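Local coordinates for protein peroxinectin A (Dictyostelium discoideum, PDB 6ERC) that uses hydrogen peroxide at its heme to oxidise phenolic donors and halides, as a secreted peroxidase with antibacterial activity, at residues A[359-362]-A[363-366]. Numbering follows the deposited sequence.
Sequences YMIS and DLRN. With CA (calcium ion), chain G.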
loop_
_atom_site.group_PDB
_atom_site.type_symbol
_atom_site.label_atom_id
_atom_site.label_comp_id
_atom_site.label_asym_id
_atom_site.label_seq_id
_atom_site.Cartn_x
_atom_site.Cartn_y
_atom_site.Cartn_z
ATOM N N TYR A 359 17.958 -0.406 3.372
ATOM C CA TYR A 359 18.299 -1.225 2.218
ATOM C C TYR A 359 17.066 -1.724 1.485
ATOM O O TYR A 359 16.092 -2.164 2.101
ATOM C CB TYR A 359 19.149 -2.406 2.659
ATOM C CG TYR A 359 20.291 -1.949 3.505
ATOM C CD1 TYR A 359 21.397 -1.352 2.928
ATOM C CD2 TYR A 359 20.249 -2.073 4.885
ATOM C CE1 TYR A 359 22.443 -0.912 3.694
ATOM C CE2 TYR A 359 21.293 -1.633 5.664
ATOM C CZ TYR A 359 22.387 -1.053 5.062
ATOM O OH TYR A 359 23.433 -0.617 5.837
ATOM N N MET A 360 17.134 -1.664 0.157
ATOM C CA MET A 360 16.075 -2.135 -0.719
ATOM C C MET A 360 16.670 -3.127 -1.704
ATOM O O MET A 360 17.732 -2.873 -2.278
ATOM C CB MET A 360 15.429 -0.964 -1.456
ATOM C CG MET A 360 14.288 -1.347 -2.377
ATOM S SD MET A 360 13.471 0.109 -3.059
ATOM C CE MET A 360 12.884 0.908 -1.567
ATOM N N ILE A 361 15.994 -4.263 -1.884
ATOM C CA ILE A 361 16.489 -5.273 -2.808
ATOM C C ILE A 361 16.623 -4.676 -4.206
ATOM O O ILE A 361 15.963 -3.690 -4.559
ATOM C CB ILE A 361 15.567 -6.503 -2.823
ATOM C CG1 ILE A 361 14.123 -6.087 -3.122
ATOM C CG2 ILE A 361 15.654 -7.239 -1.493
ATOM C CD1 ILE A 361 13.189 -7.253 -3.370
ATOM N N SER A 362 17.497 -5.280 -5.009
ATOM C CA SER A 362 17.747 -4.776 -6.351
ATOM C C SER A 362 16.628 -5.115 -7.326
ATOM O O SER A 362 16.549 -4.496 -8.392
ATOM C CB SER A 362 19.074 -5.324 -6.879
ATOM O OG SER A 362 20.159 -4.785 -6.144
ATOM N N ASP A 363 15.768 -6.082 -6.991
ATOM C CA ASP A 363 14.596 -6.340 -7.822
ATOM C C ASP A 363 13.708 -5.109 -7.909
ATOM O O ASP A 363 13.083 -4.865 -8.947
ATOM C CB ASP A 363 13.806 -7.524 -7.266
ATOM C CG ASP A 363 14.619 -8.803 -7.234
ATOM O OD1 ASP A 363 15.566 -8.884 -6.423
ATOM O OD2 ASP A 363 14.312 -9.725 -8.020
ATOM N N LEU A 364 13.647 -4.323 -6.837
ATOM C CA LEU A 364 12.879 -3.086 -6.812
ATOM C C LEU A 364 13.729 -1.869 -7.157
ATOM O O LEU A 364 13.253 -0.954 -7.838
ATOM C CB LEU A 364 12.251 -2.891 -5.428
ATOM C CG LEU A 364 11.263 -3.962 -4.955
ATOM C CD1 LEU A 364 11.149 -3.942 -3.443
ATOM C CD2 LEU A 364 9.902 -3.748 -5.589
ATOM N N ARG A 365 14.983 -1.838 -6.700
ATOM C CA ARG A 365 15.807 -0.645 -6.862
ATOM C C ARG A 365 16.489 -0.590 -8.223
ATOM O O ARG A 365 16.769 0.503 -8.722
ATOM C CB ARG A 365 16.857 -0.581 -5.751
ATOM C CG ARG A 365 17.379 0.820 -5.480
ATOM C CD ARG A 365 18.462 0.827 -4.413
ATOM N NE ARG A 365 19.704 0.217 -4.881
ATOM C CZ ARG A 365 20.603 0.829 -5.648
ATOM N NH1 ARG A 365 20.406 2.077 -6.053
ATOM N NH2 ARG A 365 21.704 0.190 -6.017
ATOM N N ASN A 366 16.760 -1.739 -8.836
ATOM C CA ASN A 366 17.459 -1.803 -10.116
ATOM C C ASN A 366 16.720 -2.715 -11.085
ATOM O O ASN A 366 17.282 -3.660 -11.642
ATOM C CB ASN A 366 18.896 -2.286 -9.928
ATOM C CG ASN A 366 19.753 -1.298 -9.161
ATOM O OD1 ASN A 366 19.769 -0.102 -9.461
ATOM N ND2 ASN A 366 20.471 -1.794 -8.160
HETATM CA CA CA G . 15.324 -3.650 3.769
HETATM O O HOH W 1 19.750 -2.619 -4.119
HETATM O O HOH W 2 15.785 -4.977 1.850
HETATM O O HOH W 3 16.922 -5.159 4.600
#
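Ile361 and Arg365 join through the backbone of a single short helical turn, with Arg365 N giving its hydrogen to Ile361 O at 3.0 Å, in the carbonyl plane. Ile361 is the N-cap of helix 362-365. Its carbonyl also takes a weak bond from Leu364 N. Asn366 N bonds to Ser362 O at 2.8 Å, the donor tilted 34° from the carbonyl plane, and the helix ends there.

The side chains pack mainly on Leu364. A chi1 of 54° staggers Ile361 CG1 between backbone N and carbonyl carbon and so turns it toward Leu364, meeting CD1 at 3.7 Å. Ile361 CD1 reaches Asp363 CB, at 4.0 Å. Met360 crosses Leu364 at about a right angle, and its CG and SD both touch Leu364 CB. With an alanine at Ile361, CG1 and CD1 are gone, which would probably leave a gap beside Leu364 CD1 and free that branch to shift.

A water ties the turn together on its polar side. It donates to Met360 O at 2.7 Å, accepts from Arg365 NE at 2.9 Å in the guanidinium plane, and bonds to Ser362 OG. Arg365 forms a salt bridge with Asp57 and bonds to Asn53 and Ser52, while Asn366 OD1 bonds to Arg49.

Just before the turn, Tyr359 O binds the calcium ion at 2.4 Å; two waters, Ser306, Asn355 and Asp357 also bind it. Leu364 touches the heme, so one turn links calcium site and heme pocket. Asp57 probably offsets the charge of Arg365, while the water ties its NE-H to Met360 O, on the backbone just before the helix.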